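Local coordinates for enolase (alpha proteobacterium BAL199, PDB 3UGV), which probably catalyses magnesium-dependent chemistry that starts with proton removal beside a carboxylate group, as in other members of the enolase superfamily, at residues F[247-252]-F[296-301]; F[287-292]-F[320-325]; F[224-229]-F[240-245]. One frame throughout, in Å; residues are numbered along the deposited sequence.

Interaction 1: F[247-252]-F[296-301]; sequences LEWIEE and LVMPDF. With MG (magnesium ion), chain B.
W249 and E251 reach past the intervening strand 273-275 to meet L296 and M298, a case of barrel strands communicating through their interior side chains rather than their backbones. The apolar part of the contact begins at L296, whose CD1 methyl lies 3.7 Å from W249 CE3 and also close to W249 CB, coming obliquely upon the indole. M274 of the intervening strand packs against W249, E251, L296 and M298 alike.

The sulfur forms the second kind of contact. M298 SD sits 5.4 Å from the centroid of the six-membered ring of W249, 49° off the ring normal, an oblique Met-aromatic approach. The same sulfur is 3.4 Å from E251 OE1. Because the M298 chain bends at its last torsion, the CE methyl comes to 3.5 Å from E251 OE2. Thioether and glutamate chains meet at about a right angle, so the methionine lies across the carboxylate and touches both its oxygens.

Polar bonds then fix the rotation of that carboxylate. W249 NE1 donates to the anti lone pair of E251 OE1 over 3.1 Å, with a bent N-H...O angle of 145° and the oxygen tilted 20° from the indole plane. OE1 also carries a salt bridge to K194. E251 OE2 binds the magnesium ion at 1.9 Å. With the two oxygens assigned different partners, the group has little liberty to turn.

The remaining protein ligands of the magnesium are D225 and E277, and three waters complete its shell. Acidic ligands at or just past the ends of successive strands, beside a D300-H327 pair resembling the aspartate-histidine dyad of mandelate racemase, are the signature of the enolase-superfamily barrel and its active site.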
loop_
_atom_site.group_PDB
_atom_site.type_symbol
_atom_site.label_atom_id
_atom_site.label_comp_id
_atom_site.label_asym_id
_atom_site.label_seq_id
_atom_site.Cartn_x
_atom_site.Cartn_y
_atom_site.Cartn_z
ATOM N N LEU F 247 3.345 -30.097 10.842
ATOM C CA LEU F 247 2.337 -30.511 9.855
ATOM C C LEU F 247 2.733 -30.090 8.446
ATOM O O LEU F 247 3.462 -29.107 8.267
ATOM C CB LEU F 247 0.980 -29.887 10.183
ATOM C CG LEU F 247 0.457 -30.179 11.584
ATOM C CD1 LEU F 247 -0.750 -29.315 11.871
ATOM C CD2 LEU F 247 0.138 -31.680 11.719
ATOM N N GLU F 248 2.257 -30.833 7.450
ATOM C CA GLU F 248 2.526 -30.506 6.053
ATOM C C GLU F 248 1.752 -29.237 5.668
ATOM O O GLU F 248 2.279 -28.349 5.012
ATOM C CB GLU F 248 2.111 -31.654 5.146
ATOM C CG GLU F 248 2.175 -31.329 3.649
ATOM C CD GLU F 248 3.566 -31.469 3.053
ATOM O OE1 GLU F 248 4.490 -31.920 3.771
ATOM O OE2 GLU F 248 3.730 -31.144 1.852
ATOM N N TRP F 249 0.500 -29.150 6.098
ATOM C CA TRP F 249 -0.239 -27.900 5.987
ATOM C C TRP F 249 -1.454 -27.898 6.879
ATOM O O TRP F 249 -1.857 -28.948 7.378
ATOM C CB TRP F 249 -0.659 -27.620 4.542
ATOM C CG TRP F 249 -1.756 -28.502 3.970
ATOM C CD1 TRP F 249 -3.040 -28.652 4.440
ATOM C CD2 TRP F 249 -1.684 -29.280 2.767
ATOM N NE1 TRP F 249 -3.749 -29.507 3.622
ATOM C CE2 TRP F 249 -2.943 -29.890 2.581
ATOM C CE3 TRP F 249 -0.674 -29.521 1.830
ATOM C CZ2 TRP F 249 -3.208 -30.733 1.507
ATOM C CZ3 TRP F 249 -0.943 -30.361 0.767
ATOM C CH2 TRP F 249 -2.195 -30.958 0.616
ATOM N N ILE F 250 -2.027 -26.712 7.067
ATOM C CA ILE F 250 -3.289 -26.537 7.778
ATOM C C ILE F 250 -4.354 -26.005 6.807
ATOM O O ILE F 250 -4.153 -24.982 6.130
ATOM C CB ILE F 250 -3.121 -25.556 8.940
ATOM C CG1 ILE F 250 -2.113 -26.104 9.951
ATOM C CG2 ILE F 250 -4.455 -25.261 9.612
ATOM C CD1 ILE F 250 -1.624 -25.036 10.907
ATOM N N GLU F 251 -5.492 -26.690 6.753
ATOM C CA GLU F 251 -6.474 -26.439 5.705
ATOM C C GLU F 251 -7.762 -25.844 6.253
ATOM O O GLU F 251 -8.305 -26.352 7.234
ATOM C CB GLU F 251 -6.767 -27.747 4.971
ATOM C CG GLU F 251 -7.566 -27.625 3.702
ATOM C CD GLU F 251 -7.748 -28.979 3.020
ATOM O OE1 GLU F 251 -6.768 -29.771 2.955
ATOM O OE2 GLU F 251 -8.875 -29.257 2.564
ATOM N N GLU F 252 -8.206 -24.756 5.612
ATOM C CA GLU F 252 -9.501 -24.080 5.857
ATOM C C GLU F 252 -9.971 -24.030 7.306
ATOM O O GLU F 252 -10.976 -24.662 7.671
ATOM C CB GLU F 252 -10.608 -24.683 4.982
ATOM C CG GLU F 252 -10.484 -24.335 3.506
ATOM C CD GLU F 252 -11.695 -24.757 2.681
ATOM O OE1 GLU F 252 -12.274 -25.837 2.959
ATOM O OE2 GLU F 252 -12.060 -24.003 1.744
ATOM N N LEU F 296 -0.879 -22.092 -0.109
ATOM C CA LEU F 296 -1.093 -23.200 -1.043
ATOM C C LEU F 296 -2.558 -23.178 -1.492
ATOM O O LEU F 296 -3.417 -22.698 -0.758
ATOM C CB LEU F 296 -0.772 -24.541 -0.365
ATOM C CG LEU F 296 0.515 -24.748 0.449
ATOM C CD1 LEU F 296 0.445 -26.077 1.188
ATOM C CD2 LEU F 296 1.772 -24.703 -0.407
ATOM N N VAL F 297 -2.859 -23.676 -2.686
ATOM C CA VAL F 297 -4.258 -23.770 -3.129
ATOM C C VAL F 297 -4.622 -25.200 -3.566
ATOM O O VAL F 297 -3.765 -25.945 -4.019
ATOM C CB VAL F 297 -4.541 -22.779 -4.298
ATOM C CG1 VAL F 297 -4.209 -21.356 -3.882
ATOM C CG2 VAL F 297 -3.714 -23.144 -5.521
ATOM N N MET F 298 -5.888 -25.581 -3.450
ATOM C CA MET F 298 -6.334 -26.874 -3.977
ATOM C C MET F 298 -7.753 -26.798 -4.538
ATOM O O MET F 298 -8.718 -27.088 -3.832
ATOM C CB MET F 298 -6.251 -27.986 -2.906
ATOM C CG MET F 298 -6.885 -27.591 -1.567
ATOM S SD MET F 298 -6.810 -28.899 -0.302
ATOM C CE MET F 298 -8.197 -29.911 -0.790
ATOM N N PRO F 299 -7.888 -26.423 -5.821
ATOM C CA PRO F 299 -9.228 -26.294 -6.411
ATOM C C PRO F 299 -9.964 -27.630 -6.538
ATOM O O PRO F 299 -9.356 -28.681 -6.749
ATOM C CB PRO F 299 -8.947 -25.713 -7.799
ATOM C CG PRO F 299 -7.618 -25.079 -7.669
ATOM C CD PRO F 299 -6.845 -25.962 -6.742
ATOM N N ASP F 300 -11.277 -27.564 -6.381
ATOM C CA ASP F 300 -12.177 -28.684 -6.558
ATOM C C ASP F 300 -12.768 -28.569 -7.964
ATOM O O ASP F 300 -13.162 -27.474 -8.368
ATOM C CB ASP F 300 -13.282 -28.579 -5.506
ATOM C CG ASP F 300 -14.375 -29.603 -5.704
ATOM O OD1 ASP F 300 -15.207 -29.404 -6.609
ATOM O OD2 ASP F 300 -14.408 -30.601 -4.952
ATOM N N PHE F 301 -12.843 -29.679 -8.704
ATOM C CA PHE F 301 -13.233 -29.632 -10.129
ATOM C C PHE F 301 -14.683 -29.231 -10.437
ATOM O O PHE F 301 -14.971 -28.678 -11.506
ATOM C CB PHE F 301 -12.851 -30.934 -10.848
ATOM C CG PHE F 301 -11.370 -31.154 -10.905
ATOM C CD1 PHE F 301 -10.609 -30.563 -11.903
ATOM C CD2 PHE F 301 -10.732 -31.898 -9.931
ATOM C CE1 PHE F 301 -9.242 -30.733 -11.943
ATOM C CE2 PHE F 301 -9.359 -32.074 -9.963
ATOM C CZ PHE F 301 -8.613 -31.488 -10.966
HETATM MG MG MG B . -10.655 -29.982 2.712
HETATM O O HOH W 1 -10.683 -31.810 1.678
HETATM O O HOH W 2 -12.631 -30.528 3.098
HETATM O O HOH W 3 -11.145 -28.209 3.757
#

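Interaction 2: F[287-292]-F[320-325]; sequences QALQAG and WGIPMS
L289, near the C-terminal end of helix 282-290, lays its side chain against one face of the W320 indole, a compact example of how adjacent outer helices of a barrel lock together. Its CB lies 3.7 Å from W320 CE2, over the middle of the ring system. Further out, the CD1 methyl stands 3.7 Å from the centroid of the five-membered ring and only 19° off the normal, a CH-pi contact made over the face. L289 CD2, like CD1, lies 4.1 Å from I322 CG1. The CD1 methyl thus touches both W320 and I322, and V316 of helix 306-320 packs on the leucine as well. The carbonyl oxygen of L289 comes within 3.6 Å of W320 CH2.

Q290 follows and contributes from its backbone, with its N 4.0 Å from W320 CZ2; its CB is directed away from the 320-325 segment. Its NE2 is hydrogen-bonded to D260 of another subunit, while W320 meets H286 of a further one, which places this contact at the assembly interfaces.

G292, with positive phi, is the Schellman residue, and its N bonds back to L289 O over 2.8 Å. G321 ends the other helix in the same way, with positive phi and I322 N bonded to A317 O; the turn sets I322 alongside the end of the L289 side chain.

Between these segments the chemistry is dispersive, methyl and methylene groups on an aromatic face, so the fit of the surfaces, rather than a directional bond, probably governs how these two segments sit together.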
loop_
_atom_site.group_PDB
_atom_site.type_symbol
_atom_site.label_atom_id
_atom_site.label_comp_id
_atom_site.label_asym_id
_atom_site.label_seq_id
_atom_site.Cartn_x
_atom_site.Cartn_y
_atom_site.Cartn_z
ATOM N N GLN F 287 -8.145 -13.413 -6.833
ATOM C CA GLN F 287 -8.510 -12.467 -5.777
ATOM C C GLN F 287 -7.985 -12.898 -4.407
ATOM O O GLN F 287 -7.515 -12.073 -3.630
ATOM C CB GLN F 287 -10.022 -12.284 -5.736
ATOM C CG GLN F 287 -10.588 -11.631 -7.011
ATOM C CD GLN F 287 -12.103 -11.544 -6.983
ATOM O OE1 GLN F 287 -12.762 -12.207 -6.160
ATOM N NE2 GLN F 287 -12.669 -10.715 -7.864
ATOM N N ALA F 288 -8.052 -14.201 -4.134
ATOM C CA ALA F 288 -7.511 -14.754 -2.912
ATOM C C ALA F 288 -6.015 -14.501 -2.798
ATOM O O ALA F 288 -5.520 -14.201 -1.710
ATOM C CB ALA F 288 -7.797 -16.235 -2.829
ATOM N N LEU F 289 -5.302 -14.635 -3.915
ATOM C CA LEU F 289 -3.844 -14.443 -3.929
ATOM C C LEU F 289 -3.486 -12.965 -3.744
ATOM O O LEU F 289 -2.596 -12.628 -2.962
ATOM C CB LEU F 289 -3.210 -15.018 -5.213
ATOM C CG LEU F 289 -3.453 -16.521 -5.429
ATOM C CD1 LEU F 289 -2.792 -17.053 -6.692
ATOM C CD2 LEU F 289 -2.983 -17.317 -4.230
ATOM N N GLN F 290 -4.199 -12.080 -4.432
ATOM C CA GLN F 290 -4.014 -10.647 -4.209
ATOM C C GLN F 290 -4.250 -10.280 -2.759
ATOM O O GLN F 290 -3.607 -9.371 -2.238
ATOM C CB GLN F 290 -4.961 -9.823 -5.065
ATOM C CG GLN F 290 -4.653 -9.840 -6.544
ATOM C CD GLN F 290 -5.708 -9.073 -7.319
ATOM O OE1 GLN F 290 -6.909 -9.297 -7.133
ATOM N NE2 GLN F 290 -5.271 -8.143 -8.170
ATOM N N ALA F 291 -5.182 -10.976 -2.110
ATOM C CA ALA F 291 -5.491 -10.692 -0.709
ATOM C C ALA F 291 -4.434 -11.282 0.222
ATOM O O ALA F 291 -4.465 -11.052 1.419
ATOM C CB ALA F 291 -6.863 -11.225 -0.358
ATOM N N GLY F 292 -3.499 -12.048 -0.333
ATOM C CA GLY F 292 -2.522 -12.747 0.481
ATOM C C GLY F 292 -3.182 -13.725 1.444
ATOM O O GLY F 292 -2.798 -13.803 2.618
ATOM N N TRP F 320 2.133 -16.922 -10.109
ATOM C CA TRP F 320 2.411 -16.596 -8.722
ATOM C C TRP F 320 3.455 -17.529 -8.113
ATOM O O TRP F 320 4.100 -17.193 -7.122
ATOM C CB TRP F 320 1.120 -16.694 -7.890
ATOM C CG TRP F 320 0.260 -15.464 -7.906
ATOM C CD1 TRP F 320 -0.729 -15.151 -8.810
ATOM C CD2 TRP F 320 0.290 -14.387 -6.961
ATOM N NE1 TRP F 320 -1.293 -13.938 -8.493
ATOM C CE2 TRP F 320 -0.694 -13.450 -7.360
ATOM C CE3 TRP F 320 1.064 -14.116 -5.821
ATOM C CZ2 TRP F 320 -0.930 -12.267 -6.659
ATOM C CZ3 TRP F 320 0.826 -12.943 -5.123
ATOM C CH2 TRP F 320 -0.164 -12.031 -5.547
ATOM N N GLY F 321 3.593 -18.727 -8.666
ATOM C CA GLY F 321 4.495 -19.695 -8.073
ATOM C C GLY F 321 3.903 -20.472 -6.904
ATOM O O GLY F 321 4.637 -21.056 -6.120
ATOM N N ILE F 322 2.578 -20.496 -6.795
ATOM C CA ILE F 322 1.904 -21.146 -5.672
ATOM C C ILE F 322 1.735 -22.629 -5.955
ATOM O O ILE F 322 1.206 -22.991 -6.996
ATOM C CB ILE F 322 0.488 -20.561 -5.438
ATOM C CG1 ILE F 322 0.539 -19.046 -5.300
ATOM C CG2 ILE F 322 -0.112 -21.133 -4.177
ATOM C CD1 ILE F 322 1.125 -18.575 -3.987
ATOM N N PRO F 323 2.178 -23.500 -5.033
ATOM C CA PRO F 323 1.991 -24.930 -5.320
ATOM C C PRO F 323 0.512 -25.301 -5.305
ATOM O O PRO F 323 -0.243 -24.860 -4.447
ATOM C CB PRO F 323 2.749 -25.624 -4.192
ATOM C CG PRO F 323 3.716 -24.587 -3.693
ATOM C CD PRO F 323 3.022 -23.276 -3.852
ATOM N N MET F 324 0.106 -26.111 -6.272
ATOM C CA MET F 324 -1.299 -26.370 -6.516
ATOM C C MET F 324 -1.562 -27.862 -6.357
ATOM O O MET F 324 -0.852 -28.685 -6.936
ATOM C CB MET F 324 -1.638 -25.891 -7.929
ATOM C CG MET F 324 -3.068 -26.049 -8.371
ATOM S SD MET F 324 -3.299 -25.028 -9.839
ATOM C CE MET F 324 -4.899 -25.561 -10.426
ATOM N N SER F 325 -2.563 -28.201 -5.548
ATOM C CA SER F 325 -2.950 -29.593 -5.306
ATOM C C SER F 325 -4.386 -29.769 -5.762
ATOM O O SER F 325 -5.022 -28.803 -6.174
ATOM C CB SER F 325 -2.816 -29.949 -3.817
ATOM O OG SER F 325 -1.455 -29.970 -3.395
#

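Interaction 3: F[224-229]-F[240-245]; sequences VDFNQG and RQIDDL. With MG (magnesium ion), chain B.
I242 points its terminal methyl at F226 and V224, closing the space between strand 221-225 and helix 232-242 in the beta-alpha-beta unit that continues into strand 249-251. The unit illustrates how a barrel strand can bind metal at its end while V224 of the strand and F226 just past it pack on the helix that follows.

R240, still helical, faces a neighbouring subunit, where its guanidinium group forms a salt bridge with D244. In the same pattern, D244 of this chain receives R240 of another subunit.

I242 carries the contact. Its CG1 stands between the backbone N and the carbonyl carbon (chi1 55°), and from there the chain runs straight out, so that CD1 projects far enough to reach the strand side. CD1 arrives at the edge of the phenyl ring, near its plane, 3.8 Å from F226 CZ and 3.9 Å from CE2. The two side chains come from opposite directions. V224 CG1 is more distant, at 4.5 Å from I242 CD1. Both I242 and F226 also touch I250 of strand 249-251, and I206 of helix 202-216 packs on I242, which surrounds the I242 side chain with apolar neighbours.

A type I turn runs from I242 to L245, with L245 N bonded to I242 O at 3.1 Å. Within it, D243 sends its carboxylate to T271 and the backbone of K270, tying the turn to the loop before strand 273-275.

On the strand side, D225, which takes no part in the apolar contact, binds magnesium through OD2 at 2.0 Å. Its OD1 closes an Asx turn, accepting from N227 N over 2.7 Å, on the anti side and 33° out of the carboxylate plane.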
loop_
_atom_site.group_PDB
_atom_site.type_symbol
_atom_site.label_atom_id
_atom_site.label_comp_id
_atom_site.label_asym_id
_atom_site.label_seq_id
_atom_site.Cartn_x
_atom_site.Cartn_y
_atom_site.Cartn_z
ATOM N N VAL F 224 -3.614 -31.351 7.711
ATOM C CA VAL F 224 -4.701 -31.212 8.656
ATOM C C VAL F 224 -5.799 -30.328 8.079
ATOM O O VAL F 224 -5.527 -29.255 7.538
ATOM C CB VAL F 224 -4.187 -30.677 10.005
ATOM C CG1 VAL F 224 -5.232 -29.798 10.699
ATOM C CG2 VAL F 224 -3.747 -31.839 10.892
ATOM N N ASP F 225 -7.036 -30.798 8.183
ATOM C CA ASP F 225 -8.188 -30.071 7.659
ATOM C C ASP F 225 -9.211 -29.812 8.753
ATOM O O ASP F 225 -9.666 -30.750 9.420
ATOM C CB ASP F 225 -8.855 -30.876 6.545
ATOM C CG ASP F 225 -9.794 -30.026 5.687
ATOM O OD1 ASP F 225 -10.331 -28.987 6.159
ATOM O OD2 ASP F 225 -9.985 -30.401 4.523
ATOM N N PHE F 226 -9.581 -28.544 8.932
ATOM C CA PHE F 226 -10.566 -28.178 9.946
ATOM C C PHE F 226 -11.958 -28.075 9.360
ATOM O O PHE F 226 -12.921 -27.916 10.090
ATOM C CB PHE F 226 -10.219 -26.842 10.577
ATOM C CG PHE F 226 -9.135 -26.912 11.601
ATOM C CD1 PHE F 226 -9.426 -27.245 12.909
ATOM C CD2 PHE F 226 -7.825 -26.606 11.265
ATOM C CE1 PHE F 226 -8.427 -27.291 13.874
ATOM C CE2 PHE F 226 -6.815 -26.656 12.223
ATOM C CZ PHE F 226 -7.120 -27.004 13.524
ATOM N N ASN F 227 -12.054 -28.130 8.037
ATOM C CA ASN F 227 -13.337 -28.006 7.357
ATOM C C ASN F 227 -14.160 -26.792 7.765
ATOM O O ASN F 227 -15.351 -26.918 8.003
ATOM C CB ASN F 227 -14.169 -29.280 7.535
ATOM C CG ASN F 227 -13.613 -30.442 6.732
ATOM O OD1 ASN F 227 -13.686 -30.446 5.506
ATOM N ND2 ASN F 227 -13.038 -31.426 7.421
ATOM N N GLN F 228 -13.520 -25.626 7.839
ATOM C CA GLN F 228 -14.211 -24.372 8.106
ATOM C C GLN F 228 -14.896 -24.363 9.471
ATOM O O GLN F 228 -15.803 -23.571 9.689
ATOM C CB GLN F 228 -15.288 -24.131 7.040
ATOM C CG GLN F 228 -14.772 -24.066 5.633
ATOM C CD GLN F 228 -15.886 -23.788 4.636
ATOM O OE1 GLN F 228 -16.534 -22.741 4.687
ATOM N NE2 GLN F 228 -16.127 -24.736 3.731
ATOM N N GLY F 229 -14.485 -25.237 10.385
ATOM C CA GLY F 229 -15.220 -25.400 11.634
ATOM C C GLY F 229 -14.990 -24.365 12.723
ATOM O O GLY F 229 -15.646 -24.399 13.768
ATOM N N ARG F 240 -2.422 -21.700 16.259
ATOM C CA ARG F 240 -1.180 -21.381 16.928
ATOM C C ARG F 240 -0.671 -22.610 17.717
ATOM O O ARG F 240 0.528 -22.897 17.746
ATOM C CB ARG F 240 -1.369 -20.175 17.836
ATOM C CG ARG F 240 -0.137 -19.842 18.657
ATOM C CD ARG F 240 -0.449 -18.752 19.670
ATOM N NE ARG F 240 0.732 -18.362 20.423
ATOM C CZ ARG F 240 0.753 -17.397 21.334
ATOM N NH1 ARG F 240 -0.341 -16.695 21.612
ATOM N NH2 ARG F 240 1.881 -17.125 21.956
ATOM N N GLN F 241 -1.594 -23.350 18.322
ATOM C CA GLN F 241 -1.225 -24.481 19.161
ATOM C C GLN F 241 -0.551 -25.562 18.353
ATOM O O GLN F 241 0.257 -26.306 18.889
ATOM C CB GLN F 241 -2.443 -25.105 19.826
ATOM C CG GLN F 241 -3.010 -24.377 20.999
ATOM C CD GLN F 241 -4.168 -25.154 21.588
ATOM O OE1 GLN F 241 -4.097 -26.378 21.716
ATOM N NE2 GLN F 241 -5.255 -24.456 21.914
ATOM N N ILE F 242 -0.898 -25.666 17.073
ATOM C CA ILE F 242 -0.339 -26.726 16.236
ATOM C C ILE F 242 0.732 -26.271 15.262
ATOM O O ILE F 242 1.251 -27.089 14.476
ATOM C CB ILE F 242 -1.414 -27.470 15.426
ATOM C CG1 ILE F 242 -2.238 -26.490 14.593
ATOM C CG2 ILE F 242 -2.312 -28.295 16.334
ATOM C CD1 ILE F 242 -3.303 -27.188 13.760
ATOM N N ASP F 243 1.073 -24.985 15.309
ATOM C CA ASP F 243 1.996 -24.429 14.320
ATOM C C ASP F 243 3.401 -25.015 14.437
ATOM O O ASP F 243 4.180 -24.945 13.497
ATOM C CB ASP F 243 2.048 -22.907 14.409
ATOM C CG ASP F 243 2.577 -22.274 13.133
ATOM O OD1 ASP F 243 2.354 -22.851 12.058
ATOM O OD2 ASP F 243 3.203 -21.200 13.198
ATOM N N ASP F 244 3.723 -25.614 15.579
ATOM C CA ASP F 244 5.049 -26.224 15.739
ATOM C C ASP F 244 5.071 -27.752 15.717
ATOM O O ASP F 244 6.106 -28.358 15.981
ATOM C CB ASP F 244 5.730 -25.705 17.004
ATOM C CG ASP F 244 5.992 -24.214 16.944
ATOM O OD1 ASP F 244 6.085 -23.679 15.818
ATOM O OD2 ASP F 244 6.103 -23.577 18.015
ATOM N N LEU F 245 3.935 -28.369 15.400
ATOM C CA LEU F 245 3.861 -29.823 15.290
ATOM C C LEU F 245 4.637 -30.392 14.109
ATOM O O LEU F 245 4.933 -31.581 14.082
ATOM C CB LEU F 245 2.414 -30.276 15.145
ATOM C CG LEU F 245 1.486 -30.291 16.353
ATOM C CD1 LEU F 245 0.262 -31.111 15.989
ATOM C CD2 LEU F 245 2.190 -30.881 17.571
HETATM MG MG MG B . -10.655 -29.982 2.712
HETATM O O HOH W 2 -12.631 -30.528 3.098
HETATM O O HOH W 1 -10.683 -31.810 1.678
HETATM O O HOH W 3 -11.145 -28.209 3.757
#

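All three contacts belong to the C-terminal barrel domain. Interaction 3 closes along the chain before interaction 1 opens, whereas interactions 1 and 2 interleave: helix 282-290 leads into strand 296-297, and the loop segment 320-325 comes later. The centres of interactions 1 and 3 lie about 12 Å apart, on neighbouring strands 221-225 and 249-251; E251 N probably bonds to V224 O, and the two contacts share one magnesium ion with its three waters. Interaction 2, centred about 11 Å from interaction 1, touches it where V297 O meets S325 N. Interaction 1 thus touches both others, while interactions 2 and 3 stay about 11 Å apart at their nearest atoms.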